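Local coordinates for UDP-glucose 4-epimerase (PDB 4WOK), which probably interconverts UDP-glucose and UDP-galactose by inverting the sugar at C4, with bound NAD serving as a transient hydride acceptor, at residues Asn121-Ser126 / Arg172-Arg177; Gly106-Leu111 / Glu159-Asp164; Ala240-Leu245 / Leu310-Val315. The protein carries 2 engineered substitutions. One frame throughout, in Å; residues are numbered along the deposited sequence.

Interaction 1: Asn121-Ser126 / Arg172-Arg177. With NAD (nicotinamide-adenine-dinucleotide), chain B.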
loop_
_atom_site.group_PDB
_atom_site.type_symbol
_atom_site.label_atom_id
_atom_site.label_comp_id
_atom_site.label_asym_id
_atom_site.label_seq_id
_atom_site.Cartn_x
_atom_site.Cartn_y
_atom_site.Cartn_z
ATOM N N ASN A 121 -14.967 8.420 10.005
ATOM C CA ASN A 121 -13.512 8.399 9.969
ATOM C C ASN A 121 -12.902 7.588 8.814
ATOM O O ASN A 121 -12.956 6.365 8.833
ATOM C CB ASN A 121 -13.006 7.860 11.298
ATOM C CG ASN A 121 -13.402 8.759 12.466
ATOM O OD1 ASN A 121 -13.303 9.978 12.372
ATOM N ND2 ASN A 121 -13.864 8.161 13.558
ATOM N N VAL A 122 -12.287 8.266 7.843
ATOM C CA VAL A 122 -11.751 7.566 6.665
ATOM C C VAL A 122 -10.232 7.548 6.640
ATOM O O VAL A 122 -9.580 8.591 6.676
ATOM C CB VAL A 122 -12.270 8.191 5.356
ATOM C CG1 VAL A 122 -11.620 7.523 4.131
ATOM C CG2 VAL A 122 -13.792 8.067 5.299
ATOM N N ILE A 123 -9.674 6.344 6.593
ATOM C CA ILE A 123 -8.236 6.183 6.480
ATOM C C ILE A 123 -7.952 5.744 5.047
ATOM O O ILE A 123 -8.343 4.656 4.651
ATOM C CB ILE A 123 -7.687 5.147 7.473
ATOM C CG1 ILE A 123 -8.190 5.426 8.903
ATOM C CG2 ILE A 123 -6.160 5.069 7.377
ATOM C CD1 ILE A 123 -7.842 6.780 9.403
ATOM N N PHE A 124 -7.285 6.599 4.284
ATOM C CA PHE A 124 -7.105 6.409 2.841
ATOM C C PHE A 124 -5.695 5.943 2.511
ATOM O O PHE A 124 -4.719 6.607 2.854
ATOM C CB PHE A 124 -7.392 7.704 2.086
ATOM C CG PHE A 124 -7.184 7.583 0.596
ATOM C CD1 PHE A 124 -7.977 6.731 -0.161
ATOM C CD2 PHE A 124 -6.176 8.288 -0.040
ATOM C CE1 PHE A 124 -7.772 6.598 -1.553
ATOM C CE2 PHE A 124 -5.958 8.162 -1.428
ATOM C CZ PHE A 124 -6.764 7.319 -2.179
ATOM N N SER A 125 -5.580 4.797 1.845
ATOM C CA SER A 125 -4.269 4.299 1.457
ATOM C C SER A 125 -3.877 4.972 0.154
ATOM O O SER A 125 -4.416 4.670 -0.902
ATOM C CB SER A 125 -4.272 2.767 1.312
ATOM O OG SER A 125 -3.181 2.186 2.034
ATOM N N SER A 126 -2.948 5.912 0.244
ATOM C CA SER A 126 -2.528 6.684 -0.907
ATOM C C SER A 126 -1.187 6.157 -1.389
ATOM O O SER A 126 -0.836 5.019 -1.102
ATOM C CB SER A 126 -2.449 8.169 -0.551
ATOM O OG SER A 126 -2.283 8.966 -1.713
ATOM N N ARG A 172 -13.726 13.331 8.347
ATOM C CA ARG A 172 -12.406 13.364 8.969
ATOM C C ARG A 172 -11.544 12.266 8.370
ATOM O O ARG A 172 -12.025 11.148 8.152
ATOM C CB ARG A 172 -12.505 13.192 10.484
ATOM C CG ARG A 172 -13.342 14.280 11.164
ATOM C CD ARG A 172 -13.297 14.185 12.684
ATOM N NE ARG A 172 -13.872 12.940 13.188
ATOM C CZ ARG A 172 -15.161 12.768 13.472
ATOM N NH1 ARG A 172 -16.023 13.765 13.302
ATOM N NH2 ARG A 172 -15.592 11.600 13.934
ATOM N N TYR A 173 -10.276 12.560 8.110
ATOM C CA TYR A 173 -9.474 11.581 7.387
ATOM C C TYR A 173 -7.999 11.643 7.669
ATOM O O TYR A 173 -7.483 12.641 8.154
ATOM C CB TYR A 173 -9.676 11.742 5.873
ATOM C CG TYR A 173 -9.078 13.014 5.324
ATOM C CD1 TYR A 173 -9.799 14.200 5.337
ATOM C CD2 TYR A 173 -7.794 13.031 4.787
ATOM C CE1 TYR A 173 -9.265 15.369 4.830
ATOM C CE2 TYR A 173 -7.245 14.193 4.286
ATOM C CZ TYR A 173 -7.989 15.361 4.308
ATOM O OH TYR A 173 -7.453 16.527 3.806
ATOM N N VAL A 174 -7.332 10.552 7.313
ATOM C CA VAL A 174 -5.885 10.465 7.301
ATOM C C VAL A 174 -5.530 9.819 5.984
ATOM O O VAL A 174 -6.032 8.735 5.677
ATOM C CB VAL A 174 -5.324 9.622 8.456
ATOM C CG1 VAL A 174 -3.805 9.444 8.319
ATOM C CG2 VAL A 174 -5.675 10.245 9.805
ATOM N N ALA A 175 -4.694 10.488 5.202
ATOM C CA ALA A 175 -4.193 9.911 3.965
ATOM C C ALA A 175 -2.788 9.410 4.243
ATOM O O ALA A 175 -1.975 10.130 4.816
ATOM C CB ALA A 175 -4.205 10.936 2.830
ATOM N N LEU A 176 -2.511 8.169 3.856
ATOM C CA LEU A 176 -1.214 7.566 4.133
ATOM C C LEU A 176 -0.483 7.271 2.830
ATOM O O LEU A 176 -0.966 6.499 1.999
ATOM C CB LEU A 176 -1.380 6.292 4.963
ATOM C CG LEU A 176 -2.021 6.471 6.345
ATOM C CD1 LEU A 176 -2.291 5.115 6.990
ATOM C CD2 LEU A 176 -1.157 7.340 7.271
ATOM N N ARG A 177 0.681 7.896 2.667
ATOM C CA ARG A 177 1.459 7.798 1.440
ATOM C C ARG A 177 2.686 6.911 1.650
ATOM O O ARG A 177 3.431 7.087 2.615
ATOM C CB ARG A 177 1.903 9.194 0.965
ATOM C CG ARG A 177 0.779 10.211 0.796
ATOM C CD ARG A 177 1.343 11.594 0.454
ATOM N NE ARG A 177 0.305 12.614 0.319
ATOM C CZ ARG A 177 0.486 13.901 0.623
ATOM N NH1 ARG A 177 1.661 14.320 1.078
ATOM N NH2 ARG A 177 -0.502 14.770 0.468
HETATM P PA NAD B . -4.427 -5.686 -3.652
HETATM O O1A NAD B . -4.959 -5.638 -5.071
HETATM O O2A NAD B . -3.894 -6.925 -2.995
HETATM O O5B NAD B . -5.795 -5.268 -2.674
HETATM C C5B NAD B . -6.734 -4.514 -3.408
HETATM C C4B NAD B . -8.110 -4.984 -2.867
HETATM O O4B NAD B . -9.148 -4.099 -3.310
HETATM C C3B NAD B . -8.314 -6.352 -3.527
HETATM O O3B NAD B . -8.739 -7.243 -2.527
HETATM C C2B NAD B . -9.428 -6.062 -4.564
HETATM O O2B NAD B . -10.227 -7.163 -4.746
HETATM C C1B NAD B . -10.216 -4.910 -3.840
HETATM N N9A NAD B . -10.897 -4.015 -4.795
HETATM C C8A NAD B . -10.375 -3.371 -5.938
HETATM N N7A NAD B . -11.280 -2.602 -6.553
HETATM C C5A NAD B . -12.438 -2.756 -5.780
HETATM C C6A NAD B . -13.735 -2.213 -5.912
HETATM N N6A NAD B . -14.034 -1.372 -6.958
HETATM N N1A NAD B . -14.688 -2.525 -5.002
HETATM C C2A NAD B . -14.343 -3.377 -3.983
HETATM N N3A NAD B . -13.145 -3.981 -3.738
HETATM C C4A NAD B . -12.213 -3.625 -4.675
HETATM O O3 NAD B . -3.494 -4.377 -3.696
HETATM P PN NAD B . -2.686 -4.007 -2.346
HETATM O O1N NAD B . -3.103 -4.627 -1.043
HETATM O O2N NAD B . -1.284 -3.836 -2.817
HETATM O O5D NAD B . -2.884 -2.309 -2.094
HETATM C C5D NAD B . -4.157 -1.963 -1.853
HETATM C C4D NAD B . -4.118 -0.468 -1.535
HETATM O O4D NAD B . -2.723 -0.083 -1.200
HETATM C C3D NAD B . -4.475 0.334 -2.804
HETATM O O3D NAD B . -5.105 1.490 -2.352
HETATM C C2D NAD B . -3.083 0.652 -3.360
HETATM O O2D NAD B . -3.015 1.795 -4.115
HETATM C C1D NAD B . -2.404 0.998 -2.014
HETATM N N1N NAD B . -0.871 1.026 -2.236
HETATM C C2N NAD B . -0.226 -0.197 -2.408
HETATM C C3N NAD B . 1.179 -0.191 -2.613
HETATM C C7N NAD B . 1.888 -1.505 -2.802
HETATM O O7N NAD B . 3.114 -1.536 -2.948
HETATM N N7N NAD B . 1.139 -2.666 -2.806
HETATM C C4N NAD B . 1.861 1.027 -2.647
HETATM C C5N NAD B . 1.182 2.233 -2.475
HETATM C C6N NAD B . -0.205 2.225 -2.271
HETATM O O HOH W 1 -14.341 9.894 15.925
#

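Interaction 2: Gly106-Leu111 / Glu159-Asp164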
loop_
_atom_site.group_PDB
_atom_site.type_symbol
_atom_site.label_atom_id
_atom_site.label_comp_id
_atom_site.label_asym_id
_atom_site.label_seq_id
_atom_site.Cartn_x
_atom_site.Cartn_y
_atom_site.Cartn_z
ATOM N N GLY A 106 -14.728 5.236 -7.873
ATOM C CA GLY A 106 -14.903 4.331 -6.745
ATOM C C GLY A 106 -14.738 5.045 -5.407
ATOM O O GLY A 106 -15.504 4.831 -4.463
ATOM N N THR A 107 -13.715 5.879 -5.296
ATOM C CA THR A 107 -13.524 6.613 -4.047
ATOM C C THR A 107 -14.682 7.584 -3.806
ATOM O O THR A 107 -15.152 7.722 -2.680
ATOM C CB THR A 107 -12.174 7.364 -4.048
ATOM O OG1 THR A 107 -11.120 6.392 -4.087
ATOM C CG2 THR A 107 -12.024 8.230 -2.774
ATOM N N GLN A 108 -15.175 8.243 -4.852
ATOM C CA GLN A 108 -16.279 9.171 -4.624
ATOM C C GLN A 108 -17.500 8.417 -4.108
ATOM O O GLN A 108 -18.204 8.887 -3.212
ATOM C CB GLN A 108 -16.680 9.957 -5.882
ATOM C CG GLN A 108 -17.846 10.916 -5.509
ATOM C CD GLN A 108 -18.318 11.795 -6.652
ATOM O OE1 GLN A 108 -17.837 11.691 -7.778
ATOM N NE2 GLN A 108 -19.270 12.669 -6.359
ATOM N N SER A 109 -17.736 7.239 -4.659
ATOM C CA SER A 109 -18.853 6.427 -4.210
ATOM C C SER A 109 -18.673 6.087 -2.718
ATOM O O SER A 109 -19.616 6.163 -1.932
ATOM C CB SER A 109 -18.954 5.166 -5.066
ATOM O OG SER A 109 -20.064 4.376 -4.693
ATOM N N LEU A 110 -17.458 5.727 -2.324
ATOM C CA LEU A 110 -17.199 5.407 -0.924
ATOM C C LEU A 110 -17.404 6.624 -0.034
ATOM O O LEU A 110 -17.995 6.520 1.046
ATOM C CB LEU A 110 -15.783 4.854 -0.744
ATOM C CG LEU A 110 -15.363 4.655 0.717
ATOM C CD1 LEU A 110 -16.094 3.486 1.365
ATOM C CD2 LEU A 110 -13.856 4.461 0.807
ATOM N N LEU A 111 -16.924 7.786 -0.474
ATOM C CA LEU A 111 -17.053 8.978 0.360
ATOM C C LEU A 111 -18.505 9.419 0.439
ATOM O O LEU A 111 -18.954 9.911 1.480
ATOM C CB LEU A 111 -16.170 10.109 -0.168
ATOM C CG LEU A 111 -14.658 9.820 -0.134
ATOM C CD1 LEU A 111 -13.939 11.067 -0.562
ATOM C CD2 LEU A 111 -14.176 9.398 1.283
ATOM N N GLU A 159 -6.992 12.303 -2.868
ATOM C CA GLU A 159 -6.563 13.106 -1.720
ATOM C C GLU A 159 -7.306 14.451 -1.686
ATOM O O GLU A 159 -7.808 14.867 -0.644
ATOM C CB GLU A 159 -5.048 13.341 -1.741
ATOM C CG GLU A 159 -4.216 12.074 -1.531
ATOM C CD GLU A 159 -2.757 12.370 -1.214
ATOM O OE1 GLU A 159 -2.349 13.546 -1.325
ATOM O OE2 GLU A 159 -2.018 11.429 -0.853
ATOM N N HIS A 160 -7.381 15.124 -2.828
ATOM C CA HIS A 160 -8.068 16.415 -2.886
ATOM C C HIS A 160 -9.571 16.260 -2.692
ATOM O O HIS A 160 -10.213 17.145 -2.134
ATOM C CB HIS A 160 -7.780 17.121 -4.207
ATOM C CG HIS A 160 -6.382 17.639 -4.305
ATOM N ND1 HIS A 160 -5.662 17.631 -5.477
ATOM C CD2 HIS A 160 -5.568 18.173 -3.365
ATOM C CE1 HIS A 160 -4.464 18.144 -5.258
ATOM N NE2 HIS A 160 -4.381 18.475 -3.984
ATOM N N MET A 161 -10.126 15.145 -3.155
ATOM C CA MET A 161 -11.544 14.873 -2.938
ATOM C C MET A 161 -11.822 14.735 -1.445
ATOM O O MET A 161 -12.808 15.275 -0.928
ATOM C CB MET A 161 -11.970 13.602 -3.671
ATOM C CG MET A 161 -13.489 13.430 -3.790
ATOM S SD MET A 161 -13.921 11.767 -4.353
ATOM C CE MET A 161 -13.319 11.807 -6.055
ATOM N N LEU A 162 -10.950 14.004 -0.754
ATOM C CA LEU A 162 -11.021 13.937 0.714
ATOM C C LEU A 162 -11.059 15.324 1.356
ATOM O O LEU A 162 -11.894 15.590 2.228
ATOM C CB LEU A 162 -9.828 13.151 1.276
ATOM C CG LEU A 162 -9.901 11.636 1.122
ATOM C CD1 LEU A 162 -8.533 11.035 1.362
ATOM C CD2 LEU A 162 -10.904 11.046 2.097
ATOM N N ALA A 163 -10.164 16.211 0.931
ATOM C CA ALA A 163 -10.115 17.563 1.487
ATOM C C ALA A 163 -11.420 18.309 1.225
ATOM O O ALA A 163 -11.944 18.971 2.113
ATOM C CB ALA A 163 -8.935 18.337 0.920
ATOM N N ASP A 164 -11.953 18.181 0.013
ATOM C CA ASP A 164 -13.202 18.859 -0.354
ATOM C C ASP A 164 -14.406 18.333 0.404
ATOM O O ASP A 164 -15.298 19.107 0.762
ATOM C CB ASP A 164 -13.479 18.729 -1.851
ATOM C CG ASP A 164 -12.503 19.518 -2.696
ATOM O OD1 ASP A 164 -11.872 20.452 -2.161
ATOM O OD2 ASP A 164 -12.366 19.200 -3.899
#

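Interaction 3: Ala240-Leu245 / Leu310-Val315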
loop_
_atom_site.group_PDB
_atom_site.type_symbol
_atom_site.label_atom_id
_atom_site.label_comp_id
_atom_site.label_asym_id
_atom_site.label_seq_id
_atom_site.Cartn_x
_atom_site.Cartn_y
_atom_site.Cartn_z
ATOM N N ALA A 240 0.104 -2.086 8.187
ATOM C CA ALA A 240 -1.061 -2.411 9.009
ATOM C C ALA A 240 -1.051 -1.579 10.293
ATOM O O ALA A 240 -2.034 -0.925 10.631
ATOM C CB ALA A 240 -1.090 -3.897 9.338
ATOM N N ARG A 241 0.086 -1.587 10.981
ATOM C CA ARG A 241 0.227 -0.815 12.218
ATOM C C ARG A 241 -0.148 0.662 12.027
ATOM O O ARG A 241 -0.912 1.223 12.817
ATOM C CB ARG A 241 1.659 -0.932 12.757
ATOM C CG ARG A 241 2.061 -2.354 13.169
ATOM C CD ARG A 241 3.504 -2.409 13.735
ATOM N NE ARG A 241 3.733 -1.343 14.708
ATOM C CZ ARG A 241 4.582 -0.336 14.530
ATOM N NH1 ARG A 241 5.320 -0.272 13.430
ATOM N NH2 ARG A 241 4.708 0.599 15.463
ATOM N N ALA A 242 0.376 1.285 10.975
ATOM C CA ALA A 242 0.129 2.707 10.745
ATOM C C ALA A 242 -1.341 3.008 10.436
ATOM O O ALA A 242 -1.878 4.034 10.858
ATOM C CB ALA A 242 0.994 3.208 9.626
ATOM N N HIS A 243 -1.987 2.130 9.677
ATOM C CA HIS A 243 -3.385 2.361 9.326
ATOM C C HIS A 243 -4.251 2.260 10.569
ATOM O O HIS A 243 -5.237 2.992 10.708
ATOM C CB HIS A 243 -3.854 1.374 8.260
ATOM C CG HIS A 243 -3.358 1.689 6.882
ATOM N ND1 HIS A 243 -2.029 1.590 6.527
ATOM C CD2 HIS A 243 -4.016 2.099 5.769
ATOM C CE1 HIS A 243 -1.891 1.922 5.252
ATOM N NE2 HIS A 243 -3.081 2.233 4.767
ATOM N N VAL A 244 -3.885 1.373 11.496
ATOM C CA VAL A 244 -4.662 1.280 12.730
ATOM C C VAL A 244 -4.329 2.464 13.651
ATOM O O VAL A 244 -5.220 3.012 14.316
ATOM C CB VAL A 244 -4.439 -0.069 13.463
ATOM C CG1 VAL A 244 -5.190 -0.097 14.780
ATOM C CG2 VAL A 244 -4.895 -1.226 12.577
ATOM N N LEU A 245 -3.066 2.887 13.683
ATOM C CA LEU A 245 -2.740 4.094 14.449
ATOM C C LEU A 245 -3.550 5.285 13.919
ATOM O O LEU A 245 -4.002 6.130 14.680
ATOM C CB LEU A 245 -1.249 4.405 14.391
ATOM C CG LEU A 245 -0.316 3.563 15.258
ATOM C CD1 LEU A 245 1.121 3.849 14.864
ATOM C CD2 LEU A 245 -0.523 3.845 16.755
ATOM N N LEU A 310 1.613 10.641 14.455
ATOM C CA LEU A 310 1.019 9.347 14.780
ATOM C C LEU A 310 1.815 8.564 15.820
ATOM O O LEU A 310 1.350 7.536 16.313
ATOM C CB LEU A 310 0.874 8.489 13.512
ATOM C CG LEU A 310 -0.199 8.900 12.509
ATOM C CD1 LEU A 310 -0.275 7.888 11.377
ATOM C CD2 LEU A 310 -1.557 9.059 13.201
ATOM N N GLY A 311 3.007 9.044 16.152
ATOM C CA GLY A 311 3.915 8.281 16.988
ATOM C C GLY A 311 4.336 6.996 16.293
ATOM O O GLY A 311 4.574 5.981 16.946
ATOM N N PHE A 312 4.427 7.037 14.966
ATOM C CA PHE A 312 4.710 5.837 14.171
ATOM C C PHE A 312 6.169 5.683 13.740
ATOM O O PHE A 312 6.736 6.575 13.120
ATOM C CB PHE A 312 3.836 5.817 12.914
ATOM C CG PHE A 312 4.197 4.721 11.952
ATOM C CD1 PHE A 312 3.845 3.409 12.210
ATOM C CD2 PHE A 312 4.882 5.001 10.785
ATOM C CE1 PHE A 312 4.188 2.394 11.322
ATOM C CE2 PHE A 312 5.220 3.988 9.898
ATOM C CZ PHE A 312 4.877 2.690 10.171
ATOM N N HIS A 313 6.755 4.533 14.071
ATOM C CA HIS A 313 8.059 4.114 13.555
ATOM C C HIS A 313 7.930 2.706 12.996
ATOM O O HIS A 313 7.202 1.887 13.560
ATOM C CB HIS A 313 9.139 4.133 14.651
ATOM C CG HIS A 313 9.147 5.388 15.460
ATOM N ND1 HIS A 313 8.323 5.574 16.551
ATOM C CD2 HIS A 313 9.862 6.529 15.327
ATOM C CE1 HIS A 313 8.536 6.775 17.059
ATOM N NE2 HIS A 313 9.463 7.375 16.334
ATOM N N THR A 314 8.626 2.412 11.903
ATOM C CA THR A 314 8.670 1.039 11.413
ATOM C C THR A 314 9.464 0.180 12.383
ATOM O O THR A 314 10.466 0.630 12.929
ATOM C CB THR A 314 9.307 0.929 10.010
ATOM O OG1 THR A 314 10.558 1.620 9.986
ATOM C CG2 THR A 314 8.389 1.530 8.960
ATOM N N VAL A 315 9.014 -1.050 12.611
ATOM C CA VAL A 315 9.788 -1.968 13.443
ATOM C C VAL A 315 10.031 -3.295 12.733
ATOM O O VAL A 315 10.735 -4.146 13.252
ATOM C CB VAL A 315 9.101 -2.243 14.804
ATOM C CG1 VAL A 315 8.888 -0.942 15.566
ATOM C CG2 VAL A 315 7.784 -2.975 14.620
HETATM O O HOH W 2 5.252 3.104 16.404
#

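Interaction 1: Asn121-Ser126 / Arg172-Arg177
Two neighbouring strands of the NAD-binding Rossmann sheet, 121-125 and 172-177, pair in parallel here, with N121 beside R172 at one end and S125 beside L176 at the other. The backbone bonds alternate from strand to strand. V122 N donates to R172 O at 2.9 Å and V122 O accepts V174 N; F124 N then donates to V174 O at 2.8 Å and F124 O accepts L176 N. A final bond, S126 N to L176 O at 2.7 Å, carries the pairing past the strand end into the cofactor pocket, where S126 O lies 3.1 Å from C6N of the nicotinamide ring. On the face bearing I123, V174 and L176, where I123 and L176 pack against helix 236-251, both branches of I123 do the touching: CD1 rests 3.9 Å from V174 CB, and CG2 meets L176 CD1. On the other face F124 has CG anti to the backbone N (chi1 178°), and its ring leads off toward helix 150-169, leaving A175 CB at the ring edge. At the start of the strands N121 ND2 bonds to V78 O, and a water accepts from ND2 and, weakly, from R172 NH2. The amide and guanidinium planes are turned 61° apart, and N121 OD1 receives two weak hydrogen bonds, from R172 NE at 3.1 Å and from R172 NH2 at 3.2 Å.

Interaction 2: Gly106-Leu111 / Glu159-Asp164
M161 and L162 of helix 150-169 supply the side chains that meet Q108 and L111 of helix 96-116, and no hydrogen bond joins the two segments. The segment 159-164 begins with E159, which starts off away from the neighbouring helix, and its carboxylate is engaged by other residues, with OE1 in a salt bridge to R177 and also bonded to Q145. M161 comes next on the near side, and it is the residue that spans the gap. Its CG stands anti to the backbone N (chi1 -166°) and lies 4.0 Å from L111 CD1. Beyond it, SD settles against the backbone of the other helix, 3.5 Å from Q108 CA, with Q108 CB and L111 CD1 also in contact. The chain then bends at chi3 (-69°), setting CE 3.8 Å from Q108 CB, and the M161 and Q108 side chains cross at about a right angle. T107 CG2 is a more distant neighbour of M161 SD, at 4.3 Å. Such packing belongs to the Rossmann fold: each helix is the crossover of a beta-alpha-beta unit, one leading into strand 121-125 and the other out of it, and both lie against the same face of the sheet. Their local axes run 10.6 Å apart and cross at -24°, a spacing that a long thioether can bridge. One residue further on, L162 turns one branch to the helix and also packs on the sheet. Its CD2 meets L111 CD2 at 3.8 Å, again with side chains crossing at about a right angle, while the side chain also packs on V122 and F124 of strand 121-125.

Interaction 3: Ala240-Leu245 / Leu310-Val315
F312 lies against helix 236-251, where L245, A242 and R241 receive it in turn. Its CB meets L245 CD1 at 3.9 Å. CG stands anti to the backbone N (chi1 172°), and beyond it F312 CD1 touches the same methyl, L245 CD1, which sits at the ring edge, at 3.8 Å. A242 CB lies over one face in a CH-pi contact, 3.9 Å from the ring centroid and 17° off the normal; CE1 is the ring atom nearest to this methyl, with CD1 and CZ flanking it slightly farther off. T314 N lies above the opposite face. CE1 also approaches R241 NH1 obliquely at 3.6 Å, the guanidinium and ring planes being 25° apart. D238 OD1 holds NH1 in a salt bridge and also accepts from V315 N, and the backbone of the segment 310-315 adds a second grip: R241 NH1 donates to H313 O at 2.9 Å, nearly within the guanidinium plane, and NH2 adds a weak bond to the same oxygen. A water at its edge accepts weakly from NH2, accepts from H313 N and donates to G311 O, while V315 CG2 lies over one guanidinium face, toward its rim. Ring packing against A242 and L245 thus lies beside directional bonds from R241 to the H313 carbonyl, and D238 probably balances much of the arginine charge.

Overall arrangement
From the N terminus, helix 96-116 supplies the first half of interaction 2 and strand 121-125 the first half of interaction 1. Helix 150-169 then closes interaction 2, and strand 172-177 closes interaction 1, so the two loops cross rather than nest. This alternation is that of successive beta-alpha-beta units, and E159 joins the two contacts through S126 and R177. Interaction 3 follows in series: 64 residues separate the segments 240-245 and 310-315, the second a loop that returns to helix 236-251. The same helix covers the other face of the sheet, where H243 bonds to S125. Interactions 2 and 3 thus lie on opposite sides of interaction 1, their centres about 23 Å apart.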